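Side-chain contacts in gamma-glutamyltransferase 1 Threonine peptidase. MEROPS family T03 (Pseudomonas nitroreducens, PDB 7D9E), which catalyses transfer of the gamma-glutamyl group of glutathione and related compounds to amino acids, peptides or water, as an N-terminal nucleophile hydrolase: residues G94-T99 / E158-N163; D137-L142 / S181-R186; S77-T80 / V85-V88. All coordinates share one frame; numbering follows the deposited sequence.

Contact 1 of 3, residues G94-T99 / E158-N163; sequences GSRIFT and EDQGWN. With DON (6-diazenyl-5-oxo-L-norleucine), chain D.
Arg96 grips the side-chain amide of Gln160 with two of its nitrogens. Both hydrogen bonds end on one oxygen: Arg96 NE lies 2.9 Å from Gln160 OE1 and Arg96 NH2 3.1 Å from the same atom. Neither is straight, the second having an N-H...O angle of 136°, as expected when two roughly parallel N-H groups must converge on one oxygen, and both approach OE1 from the same face of the amide. The other end of that amide is also tied down, Gln160 NE2 donating to the backbone oxygen of Trp162 over 2.9 Å, so its rotation is fixed from both sides. Arg96 NH1 turns back to Ser95 OG, 3.0 Å away.

Trp162 covers a face of the guanidinium. Trp162 CZ2 lies over its centre, 3.8 Å from Arg96 CZ, with the ring and guanidinium planes 44° apart, which is well short of a parallel stack. A bend at chi2 (47°) in the Arg96 chain lets CD pass 3.9 Å from Trp162 CH2 before the guanidinium reaches Gln160. In the loop, Asp159 OD1 accepts from Gly161 N, 3.0 Å away, closing an Asx turn from Asp159 to Gly161, just ahead of Trp162.

Gly94 and Ile97 line the pocket of the bound DON, Ile97 through its side chain, with Ile97 CD1 3.5 Å from DON O1J. Tyr135 on strand 133-136 makes a cation-pi contact with Arg96, and Gln160 pairs through its backbone with Tyr136 beyond the end of strand 156-159, so this contact ties the start of helix 97-109 to the edge of the three-stranded mixed sheet.

Contact 2 of 3, residues D137-L142 / S181-R186; sequences DAYAPL and SDPRGR
Arg184 meets Asp137 in a salt bridge and lies against Tyr139, joining a loop after strand 133-136 to the type I beta turn Asp182-Gly185. The bridge is one hydrogen bond, Arg184 NE to the syn lone pair of Asp137 OD2 at 3.0 Å. The Arg184 chain runs extended from CG to NE, carrying the guanidinium along Tyr139 to Asp137. Tyr139 covers one guanidinium face, its CE2 3.5 Å from Arg184 CZ and the two planes 44° apart, while Arg184 CG makes a CH-pi contact 3.9 Å from the ring centroid. Pro183 CG touches the far end of that ring, 3.3 Å from Tyr139 OH.

Further out, Asp182 OD1 accepts from Arg184 NH1, in a second salt bridge, and Arg184 N, in an Asx turn; Asp182 OD2 pairs with Arg123. Asp137 OD1 accepts from Ala140 N, three residues on, an Asx motif, and its OD2 also receives Met164 N; Tyr139 OH bonds to Ala120 O. Replacing Arg184 by an alanine is likely to cost Asp137 its salt-bridge mate, leave Asp182 with Arg123 and strip Tyr139 of the chain packed on it. A water accepts from Arg184 NH2 at 2.9 Å and lies 2.7 Å from Asp137 OD1.

Contact 3 of 3, residues S77-T80 / V85-V88; sequences SIVT and VSLV
A classic beta bulge interrupts the hairpin of strands 77-81 and 84-90, where Ser86 and Leu87 together face Val79. The strands run antiparallel, their short axes 4.5 Å apart at 153°. Val79 is the pivot. Its N donates to Leu87 O over 2.7 Å, while its carbonyl oxygen accepts two backbone N-H groups, from Ser86 N at 2.8 Å and Leu87 N at 3.1 Å. Both donors come from the same face of that carbonyl. The extra residue shifts the register by one, so Ile78 pairs with Val88 but Thr80 pairs with Val85.

The side chains divide between the two faces of the sheet. Val79 and Leu87 lie alongside each other and point the same way, with their CB atoms 4.0 Å apart. Leu105 and Tyr109 of helix 97-109 pack on Leu87, and Tyr109 also reaches Val79 and Ser86. Across the sheet, Ile78 presents CG2 to Val85 CG2 at 4.1 Å and CG1 to Val88 CG1 at 4.3 Å; Ile78 CG2 is the branch anti to the backbone N, which turns it to the bulge while CG1 faces Val88. Strands 2-7 and 13-19 cover this side, through Ser5, Val7, Ala13 and Ser15. Helix on one face and strands on the other make this hairpin part of the layered alpha-beta-beta-alpha core of N-terminal nucleophile hydrolases. Strand 77-81 is outermost within its own chain, yet Ile78, Val79 and Thr80 pair with an antiparallel strand of the other chain of the enzyme, so the sheet runs on across the interface. At the bulge, Ser86 OG, held between the backbone N and the carbonyl carbon (chi1 56°), comes 3.0 Å from Val79 O, at best a weak and unsettled bond.

In the fold
Contact 3 is the buried one, a hairpin inside the sheet that carries backbone bonds and aliphatic packing; contacts 1 and 2 are partly buried and rely on arginine side chains instead. In contact 1 the arginine binds a neutral amide, in contact 2 two carboxylates, and in each an aromatic ring covers a guanidinium face. These two touch, Asn163 ND2 lying 3.0 Å from Arg184 O in a probable hydrogen bond, and their segments alternate along the chain. Contact 3 stands about 23 Å from either, centre to centre, but its strand 84-90 leads into helix 97-109, where contact 1 begins beside the DON pocket.

Contact 1 of 3, residues G94-T99 / E158-N163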
ATOM      1  N   GLY B  94       1.133  -0.580   6.136  1.00 22.80           N
ATOM      2  CA  GLY B  94       2.411   0.090   6.336  1.00 28.34           C
ATOM      3  C   GLY B  94       3.574  -0.865   6.192  1.00 19.68           C
ATOM      4  O   GLY B  94       3.688  -1.602   5.206  1.00 21.07           O
ATOM      5  N   SER B  95       4.471  -0.875   7.199  1.00 21.17           N
ATOM      6  CA  SER B  95       5.658  -1.700   7.063  1.00 20.55           C
ATOM      7  C   SER B  95       5.359  -3.196   7.143  1.00 21.19           C
ATOM      8  O   SER B  95       6.277  -4.002   6.931  1.00 21.57           O
ATOM      9  CB  SER B  95       6.687  -1.344   8.136  1.00 21.93           C
ATOM     10  OG  SER B  95       6.150  -1.552   9.436  1.00 24.37           O
ATOM     11  N   ARG B  96       4.109  -3.599   7.401  1.00 17.12           N
ATOM     12  CA  ARG B  96       3.732  -5.001   7.394  1.00 15.72           C
ATOM     13  C   ARG B  96       3.278  -5.487   6.020  1.00 14.41           C
ATOM     14  O   ARG B  96       2.955  -6.656   5.863  1.00 15.15           O
ATOM     15  CB  ARG B  96       2.564  -5.256   8.345  1.00 16.65           C
ATOM     16  CG  ARG B  96       2.781  -5.018   9.859  1.00 17.43           C
ATOM     17  CD  ARG B  96       3.448  -3.745  10.270  1.00 20.86           C
ATOM     18  NE  ARG B  96       3.306  -3.605  11.723  1.00 20.96           N
ATOM     19  CZ  ARG B  96       3.815  -2.640  12.463  1.00 24.30           C
ATOM     20  NH1 ARG B  96       4.575  -1.679  11.937  1.00 25.01           N
ATOM     21  NH2 ARG B  96       3.591  -2.657  13.769  1.00 24.17           N
ATOM     22  N   ILE B  97       3.223  -4.618   5.024  1.00 15.32           N
ATOM     23  CA  ILE B  97       2.582  -4.990   3.764  1.00 14.97           C
ATOM     24  C   ILE B  97       3.309  -6.145   3.101  1.00 13.90           C
ATOM     25  O   ILE B  97       2.682  -7.118   2.676  1.00 14.48           O
ATOM     26  CB  ILE B  97       2.498  -3.772   2.827  1.00 15.74           C
ATOM     27  CG1 ILE B  97       1.426  -2.797   3.303  1.00 15.55           C
ATOM     28  CG2 ILE B  97       2.235  -4.252   1.371  1.00 16.57           C
ATOM     29  CD1 ILE B  97       1.412  -1.480   2.576  1.00 17.38           C
ATOM     30  N   PHE B  98       4.628  -6.013   2.919  1.00 15.31           N
ATOM     31  CA  PHE B  98       5.333  -7.042   2.163  1.00 13.94           C
ATOM     32  C   PHE B  98       5.548  -8.292   3.000  1.00 14.86           C
ATOM     33  O   PHE B  98       5.613  -9.391   2.437  1.00 16.86           O
ATOM     34  CB  PHE B  98       6.594  -6.495   1.511  1.00 16.73           C
ATOM     35  CG  PHE B  98       7.523  -5.768   2.426  1.00 16.90           C
ATOM     36  CD1 PHE B  98       8.373  -6.468   3.257  1.00 18.28           C
ATOM     37  CD2 PHE B  98       7.573  -4.378   2.406  1.00 17.00           C
ATOM     38  CE1 PHE B  98       9.249  -5.796   4.096  1.00 20.71           C
ATOM     39  CE2 PHE B  98       8.468  -3.689   3.225  1.00 19.98           C
ATOM     40  CZ  PHE B  98       9.305  -4.413   4.069  1.00 20.27           C
ATOM     41  N   THR B  99       5.636  -8.178   4.332  1.00 16.50           N
ATOM     42  CA  THR B  99       5.680  -9.410   5.116  1.00 16.22           C
ATOM     43  C   THR B  99       4.337 -10.129   5.086  1.00 15.04           C
ATOM     44  O   THR B  99       4.305 -11.373   5.117  1.00 15.95           O
ATOM     45  CB  THR B  99       6.149  -9.183   6.556  1.00 17.76           C
ATOM     46  OG1 THR B  99       5.232  -8.348   7.244  1.00 16.88           O
ATOM     47  CG2 THR B  99       7.580  -8.607   6.591  1.00 18.01           C
ATOM     48  N   GLU B 158       3.799  -8.154  20.913  1.00 23.51           N
ATOM     49  CA  GLU B 158       2.988  -6.960  21.088  1.00 23.80           C
ATOM     50  C   GLU B 158       1.781  -6.980  20.159  1.00 22.47           C
ATOM     51  O   GLU B 158       1.919  -7.208  18.952  1.00 22.00           O
ATOM     52  CB  GLU B 158       3.801  -5.685  20.805  1.00 27.39           C
ATOM     53  N   ASP B 159       0.600  -6.729  20.727  1.00 23.91           N
ATOM     54  CA  ASP B 159      -0.601  -6.452  19.948  1.00 22.69           C
ATOM     55  C   ASP B 159      -0.468  -5.049  19.367  1.00 23.37           C
ATOM     56  O   ASP B 159      -0.456  -4.059  20.107  1.00 27.81           O
ATOM     57  CB  ASP B 159      -1.807  -6.534  20.877  1.00 28.12           C
ATOM     58  CG  ASP B 159      -3.130  -6.374  20.147  1.00 31.80           C
ATOM     59  OD1 ASP B 159      -3.129  -5.906  18.994  1.00 30.69           O
ATOM     60  OD2 ASP B 159      -4.179  -6.645  20.768  1.00 41.08           O
ATOM     61  N   GLN B 160      -0.365  -4.956  18.043  1.00 23.27           N
ATOM     62  CA  GLN B 160      -0.123  -3.665  17.405  1.00 23.46           C
ATOM     63  C   GLN B 160      -1.335  -2.739  17.389  1.00 31.87           C
ATOM     64  O   GLN B 160      -1.166  -1.544  17.124  1.00 34.75           O
ATOM     65  CB  GLN B 160       0.414  -3.879  15.988  1.00 21.41           C
ATOM     66  CG  GLN B 160      -0.593  -4.393  14.991  1.00 21.01           C
ATOM     67  CD  GLN B 160       0.023  -4.676  13.643  1.00 21.80           C
ATOM     68  OE1 GLN B 160       1.253  -4.724  13.500  1.00 21.93           O
ATOM     69  NE2 GLN B 160      -0.820  -4.791  12.634  1.00 20.44           N
ATOM     70  N   GLY B 161      -2.534  -3.237  17.665  1.00 28.05           N
ATOM     71  CA  GLY B 161      -3.689  -2.371  17.838  1.00 29.89           C
ATOM     72  C   GLY B 161      -4.424  -2.039  16.563  1.00 33.87           C
ATOM     73  O   GLY B 161      -5.201  -1.083  16.540  1.00 35.25           O
ATOM     74  N   TRP B 162      -4.182  -2.789  15.502  1.00 26.03           N
ATOM     75  CA  TRP B 162      -4.837  -2.662  14.205  1.00 25.32           C
ATOM     76  C   TRP B 162      -4.585  -3.952  13.445  1.00 24.14           C
ATOM     77  O   TRP B 162      -3.555  -4.600  13.619  1.00 21.03           O
ATOM     78  CB  TRP B 162      -4.384  -1.396  13.457  1.00 27.94           C
ATOM     79  CG  TRP B 162      -2.883  -1.156  13.396  1.00 35.68           C
ATOM     80  CD1 TRP B 162      -2.125  -0.564  14.375  1.00 39.21           C
ATOM     81  CD2 TRP B 162      -1.992  -1.382  12.290  1.00 28.55           C
ATOM     82  NE1 TRP B 162      -0.816  -0.466  13.972  1.00 38.58           N
ATOM     83  CE2 TRP B 162      -0.706  -0.954  12.695  1.00 37.58           C
ATOM     84  CE3 TRP B 162      -2.150  -1.918  11.010  1.00 35.95           C
ATOM     85  CZ2 TRP B 162       0.412  -1.049  11.869  1.00 33.78           C
ATOM     86  CZ3 TRP B 162      -1.032  -2.017  10.191  1.00 44.20           C
ATOM     87  CH2 TRP B 162       0.229  -1.574  10.623  1.00 39.86           C
ATOM     88  N   ASN B 163      -5.566  -4.355  12.651  1.00 21.27           N
ATOM     89  CA  ASN B 163      -5.463  -5.638  11.978  1.00 21.45           C
ATOM     90  C   ASN B 163      -4.251  -5.650  11.055  1.00 20.95           C
ATOM     91  O   ASN B 163      -3.830  -4.629  10.502  1.00 23.32           O
ATOM     92  CB  ASN B 163      -6.782  -5.994  11.297  1.00 28.04           C
ATOM     93  CG  ASN B 163      -7.829  -6.484  12.291  1.00 27.76           C
ATOM     94  OD1 ASN B 163      -7.526  -6.730  13.499  1.00 29.62           O
ATOM     95  ND2 ASN B 163      -9.063  -6.591  11.835  1.00 35.24           N
TER
HETATM   96  O   DON D 701       3.518   3.903   1.604  1.00 17.87           O
HETATM   97  C   DON D 701       3.605   3.223   2.761  1.00 21.56           C
HETATM   98  OXT DON D 701       4.355   2.254   2.830  1.00 21.60           O
HETATM   99  CA  DON D 701       2.616   3.734   3.792  1.00 25.06           C
HETATM  100  N   DON D 701       2.464   5.170   3.716  1.00 20.83           N
HETATM  101  CB  DON D 701       1.378   2.850   3.530  1.00 24.65           C
HETATM  102  C1E DON D 701       0.186   3.298   4.320  1.00 31.15           C
HETATM  103  C1D DON D 701      -0.866   2.227   4.210  1.00 41.76           C
HETATM  104  O1J DON D 701      -0.704   1.208   3.519  1.00 54.71           O

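Contact 2 of 3, residues D137-L142 / S181-R186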
ATOM      1  N   ASP B 137      -2.068  -9.148  15.649  1.00 18.30           N
ATOM      2  CA  ASP B 137      -3.311  -8.381  15.688  1.00 19.34           C
ATOM      3  C   ASP B 137      -4.353  -9.063  16.574  1.00 19.10           C
ATOM      4  O   ASP B 137      -4.184 -10.195  17.044  1.00 20.44           O
ATOM      5  CB  ASP B 137      -3.849  -8.046  14.280  1.00 18.64           C
ATOM      6  CG  ASP B 137      -4.269  -9.246  13.464  1.00 19.41           C
ATOM      7  OD1 ASP B 137      -4.320 -10.384  13.979  1.00 19.73           O
ATOM      8  OD2 ASP B 137      -4.583  -9.050  12.264  1.00 17.38           O
ATOM      9  N   ALA B 138      -5.428  -8.333  16.847  1.00 19.56           N
ATOM     10  CA  ALA B 138      -6.475  -8.874  17.701  1.00 22.46           C
ATOM     11  C   ALA B 138      -7.367  -9.851  16.952  1.00 19.14           C
ATOM     12  O   ALA B 138      -8.100 -10.618  17.588  1.00 22.47           O
ATOM     13  CB  ALA B 138      -7.290  -7.734  18.312  1.00 27.79           C
ATOM     14  N   TYR B 139      -7.332  -9.819  15.618  1.00 19.56           N
ATOM     15  CA  TYR B 139      -8.045 -10.810  14.819  1.00 19.06           C
ATOM     16  C   TYR B 139      -7.530 -12.220  15.076  1.00 19.15           C
ATOM     17  O   TYR B 139      -8.325 -13.161  15.206  1.00 20.99           O
ATOM     18  CB  TYR B 139      -7.934 -10.425  13.335  1.00 18.58           C
ATOM     19  CG  TYR B 139      -8.249 -11.565  12.401  1.00 16.84           C
ATOM     20  CD1 TYR B 139      -9.557 -11.869  12.051  1.00 16.73           C
ATOM     21  CD2 TYR B 139      -7.227 -12.321  11.852  1.00 16.10           C
ATOM     22  CE1 TYR B 139      -9.834 -12.918  11.207  1.00 22.34           C
ATOM     23  CE2 TYR B 139      -7.498 -13.375  11.019  1.00 16.66           C
ATOM     24  CZ  TYR B 139      -8.802 -13.660  10.684  1.00 20.36           C
ATOM     25  OH  TYR B 139      -9.088 -14.714   9.846  1.00 23.17           O
ATOM     26  N   ALA B 140      -6.209 -12.391  15.153  1.00 18.98           N
ATOM     27  CA  ALA B 140      -5.593 -13.702  15.369  1.00 19.99           C
ATOM     28  C   ALA B 140      -4.381 -13.531  16.264  1.00 20.19           C
ATOM     29  O   ALA B 140      -3.233 -13.624  15.817  1.00 19.68           O
ATOM     30  CB  ALA B 140      -5.208 -14.344  14.036  1.00 20.29           C
ATOM     31  N   PRO B 141      -4.599 -13.268  17.544  1.00 20.62           N
ATOM     32  CA  PRO B 141      -3.467 -12.959  18.420  1.00 22.32           C
ATOM     33  C   PRO B 141      -2.591 -14.176  18.655  1.00 20.78           C
ATOM     34  O   PRO B 141      -3.036 -15.323  18.557  1.00 23.16           O
ATOM     35  CB  PRO B 141      -4.136 -12.508  19.720  1.00 24.73           C
ATOM     36  CG  PRO B 141      -5.486 -13.149  19.690  1.00 24.27           C
ATOM     37  CD  PRO B 141      -5.893 -13.158  18.242  1.00 23.26           C
ATOM     38  N   LEU B 142      -1.324 -13.909  18.949  1.00 23.24           N
ATOM     39  CA  LEU B 142      -0.427 -14.961  19.396  1.00 22.89           C
ATOM     40  C   LEU B 142      -0.804 -15.379  20.809  1.00 26.08           C
ATOM     41  O   LEU B 142      -0.888 -14.545  21.718  1.00 30.02           O
ATOM     42  CB  LEU B 142       1.015 -14.466  19.362  1.00 24.76           C
ATOM     43  CG  LEU B 142       1.655 -14.503  17.977  1.00 24.91           C
ATOM     44  CD1 LEU B 142       2.991 -13.758  17.968  1.00 24.49           C
ATOM     45  CD2 LEU B 142       1.832 -15.922  17.487  1.00 26.16           C
ATOM     46  N   SER B 181     -11.469 -12.020   0.084  1.00 19.70           N
ATOM     47  CA  SER B 181     -11.420 -10.764   0.820  1.00 17.83           C
ATOM     48  C   SER B 181     -11.107 -11.076   2.277  1.00 17.40           C
ATOM     49  O   SER B 181     -11.752 -11.926   2.904  1.00 20.33           O
ATOM     50  CB  SER B 181     -12.755 -10.031   0.725  1.00 27.96           C
ATOM     51  OG  SER B 181     -13.051  -9.740  -0.634  1.00 29.85           O
ATOM     52  N   ASP B 182     -10.124 -10.378   2.808  1.00 18.62           N
ATOM     53  CA  ASP B 182      -9.640 -10.667   4.151  1.00 16.27           C
ATOM     54  C   ASP B 182     -10.750 -10.525   5.179  1.00 17.89           C
ATOM     55  O   ASP B 182     -11.429  -9.495   5.213  1.00 17.16           O
ATOM     56  CB  ASP B 182      -8.541  -9.641   4.444  1.00 15.79           C
ATOM     57  CG  ASP B 182      -7.540 -10.115   5.481  1.00 18.44           C
ATOM     58  OD1 ASP B 182      -7.977 -10.626   6.542  1.00 17.18           O
ATOM     59  OD2 ASP B 182      -6.329  -9.936   5.257  1.00 17.37           O
ATOM     60  N   PRO B 183     -10.959 -11.523   6.035  1.00 16.50           N
ATOM     61  CA  PRO B 183     -11.924 -11.362   7.124  1.00 17.59           C
ATOM     62  C   PRO B 183     -11.540 -10.292   8.127  1.00 17.29           C
ATOM     63  O   PRO B 183     -12.378  -9.956   8.982  1.00 20.27           O
ATOM     64  CB  PRO B 183     -11.991 -12.753   7.766  1.00 20.03           C
ATOM     65  CG  PRO B 183     -10.810 -13.486   7.270  1.00 25.67           C
ATOM     66  CD  PRO B 183     -10.250 -12.812   6.067  1.00 18.27           C
ATOM     67  N   ARG B 184     -10.321  -9.739   8.043  1.00 16.80           N
ATOM     68  CA  ARG B 184      -9.955  -8.618   8.898  1.00 17.04           C
ATOM     69  C   ARG B 184     -10.694  -7.344   8.525  1.00 18.77           C
ATOM     70  O   ARG B 184     -10.760  -6.413   9.341  1.00 23.07           O
ATOM     71  CB  ARG B 184      -8.458  -8.360   8.766  1.00 15.53           C
ATOM     72  CG  ARG B 184      -7.596  -9.396   9.526  1.00 16.63           C
ATOM     73  CD  ARG B 184      -6.161  -9.294   9.111  1.00 15.49           C
ATOM     74  NE  ARG B 184      -5.328 -10.354   9.633  1.00 14.67           N
ATOM     75  CZ  ARG B 184      -5.236 -11.582   9.117  1.00 15.53           C
ATOM     76  NH1 ARG B 184      -5.960 -11.944   8.057  1.00 17.07           N
ATOM     77  NH2 ARG B 184      -4.404 -12.488   9.625  1.00 17.29           N
ATOM     78  N   GLY B 185     -11.215  -7.265   7.310  1.00 19.01           N
ATOM     79  CA  GLY B 185     -11.870  -6.060   6.838  1.00 16.94           C
ATOM     80  C   GLY B 185     -13.255  -6.317   6.304  1.00 16.59           C
ATOM     81  O   GLY B 185     -13.857  -7.351   6.583  1.00 23.48           O
ATOM     82  N   ARG B 186     -13.757  -5.388   5.503  1.00 15.64           N
ATOM     83  CA  ARG B 186     -15.134  -5.391   5.025  1.00 15.46           C
ATOM     84  C   ARG B 186     -15.192  -5.562   3.511  1.00 16.18           C
ATOM     85  O   ARG B 186     -16.179  -5.198   2.861  1.00 19.06           O
ATOM     86  CB  ARG B 186     -15.853  -4.124   5.488  1.00 19.10           C
ATOM     87  CG  ARG B 186     -15.351  -2.830   4.845  1.00 18.14           C
ATOM     88  CD  ARG B 186     -16.133  -1.674   5.426  1.00 21.18           C
ATOM     89  NE  ARG B 186     -15.752  -0.342   4.954  1.00 19.93           N
ATOM     90  CZ  ARG B 186     -14.746   0.397   5.426  1.00 17.95           C
ATOM     91  NH1 ARG B 186     -13.943  -0.055   6.364  1.00 20.11           N
ATOM     92  NH2 ARG B 186     -14.554   1.599   4.918  1.00 19.81           N
TER
HETATM   93  O   HOH W   1      -3.071 -11.833  12.058  1.00 18.57           O

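Contact 3 of 3, residues S77-T80 / V85-V88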
ATOM      1  N   SER B  77       0.888  -6.711  -6.331  1.00 15.48           N
ATOM      2  CA  SER B  77       1.595  -7.829  -6.924  1.00 14.99           C
ATOM      3  C   SER B  77       0.697  -8.649  -7.832  1.00 17.36           C
ATOM      4  O   SER B  77      -0.514  -8.766  -7.617  1.00 17.29           O
ATOM      5  CB  SER B  77       2.067  -8.747  -5.778  1.00 18.20           C
ATOM      6  OG  SER B  77       3.064  -8.121  -4.965  1.00 17.20           O
ATOM      7  N   ILE B  78       1.335  -9.252  -8.834  1.00 16.93           N
ATOM      8  CA  ILE B  78       0.699 -10.184  -9.757  1.00 17.61           C
ATOM      9  C   ILE B  78       1.653 -11.356  -9.949  1.00 17.99           C
ATOM     10  O   ILE B  78       2.803 -11.171 -10.359  1.00 21.05           O
ATOM     11  CB  ILE B  78       0.377  -9.544 -11.119  1.00 18.66           C
ATOM     12  CG1 ILE B  78      -0.508  -8.309 -10.925  1.00 18.91           C
ATOM     13  CG2 ILE B  78      -0.279 -10.579 -12.056  1.00 19.82           C
ATOM     14  CD1 ILE B  78      -0.785  -7.583 -12.242  1.00 19.64           C
ATOM     15  N   VAL B  79       1.181 -12.565  -9.667  1.00 18.61           N
ATOM     16  CA  VAL B  79       1.942 -13.765  -9.967  1.00 18.48           C
ATOM     17  C   VAL B  79       1.425 -14.340 -11.273  1.00 19.81           C
ATOM     18  O   VAL B  79       0.206 -14.401 -11.501  1.00 20.37           O
ATOM     19  CB  VAL B  79       1.840 -14.833  -8.857  1.00 18.94           C
ATOM     20  CG1 VAL B  79       2.806 -15.967  -9.144  1.00 21.71           C
ATOM     21  CG2 VAL B  79       2.104 -14.213  -7.513  1.00 20.81           C
ATOM     22  N   THR B  80       2.339 -14.784 -12.120  1.00 21.45           N
ATOM     23  CA  THR B  80       2.011 -15.437 -13.377  1.00 21.84           C
ATOM     24  C   THR B  80       2.707 -16.789 -13.447  1.00 22.88           C
ATOM     25  O   THR B  80       3.669 -17.063 -12.722  1.00 24.39           O
ATOM     26  CB  THR B  80       2.431 -14.562 -14.570  1.00 25.91           C
ATOM     27  OG1 THR B  80       3.858 -14.524 -14.661  1.00 29.70           O
ATOM     28  CG2 THR B  80       1.897 -13.167 -14.412  1.00 28.12           C
ATOM     29  N   VAL B  85      -1.879 -14.960 -15.898  1.00 25.73           N
ATOM     30  CA  VAL B  85      -2.062 -14.579 -14.510  1.00 22.65           C
ATOM     31  C   VAL B  85      -2.529 -15.786 -13.710  1.00 22.93           C
ATOM     32  O   VAL B  85      -3.406 -16.543 -14.136  1.00 25.42           O
ATOM     33  CB  VAL B  85      -3.083 -13.436 -14.437  1.00 23.40           C
ATOM     34  CG1 VAL B  85      -3.460 -13.145 -13.003  1.00 22.12           C
ATOM     35  CG2 VAL B  85      -2.519 -12.194 -15.109  1.00 26.91           C
ATOM     36  N   SER B  86      -1.945 -15.948 -12.532  1.00 21.68           N
ATOM     37  CA  SER B  86      -2.342 -16.992 -11.601  1.00 20.70           C
ATOM     38  C   SER B  86      -2.798 -16.442 -10.259  1.00 19.65           C
ATOM     39  O   SER B  86      -3.653 -17.066  -9.630  1.00 21.16           O
ATOM     40  CB  SER B  86      -1.192 -17.975 -11.371  1.00 27.02           C
ATOM     41  OG  SER B  86      -0.032 -17.310 -10.924  1.00 31.21           O
ATOM     42  N   LEU B  87      -2.270 -15.301  -9.806  1.00 18.40           N
ATOM     43  CA  LEU B  87      -2.670 -14.761  -8.515  1.00 17.39           C
ATOM     44  C   LEU B  87      -2.470 -13.261  -8.528  1.00 20.52           C
ATOM     45  O   LEU B  87      -1.425 -12.785  -8.973  1.00 22.06           O
ATOM     46  CB  LEU B  87      -1.838 -15.392  -7.390  1.00 20.02           C
ATOM     47  CG  LEU B  87      -2.282 -15.062  -5.956  1.00 22.18           C
ATOM     48  CD1 LEU B  87      -3.617 -15.725  -5.659  1.00 23.30           C
ATOM     49  CD2 LEU B  87      -1.211 -15.496  -4.957  1.00 21.68           C
ATOM     50  N   VAL B  88      -3.464 -12.520  -8.049  1.00 17.77           N
ATOM     51  CA  VAL B  88      -3.385 -11.067  -7.945  1.00 17.53           C
ATOM     52  C   VAL B  88      -3.655 -10.731  -6.494  1.00 18.21           C
ATOM     53  O   VAL B  88      -4.635 -11.224  -5.927  1.00 17.63           O
ATOM     54  CB  VAL B  88      -4.422 -10.383  -8.849  1.00 15.57           C
ATOM     55  CG1 VAL B  88      -4.200  -8.878  -8.857  1.00 18.38           C
ATOM     56  CG2 VAL B  88      -4.329 -10.923 -10.278  1.00 17.69           C
TER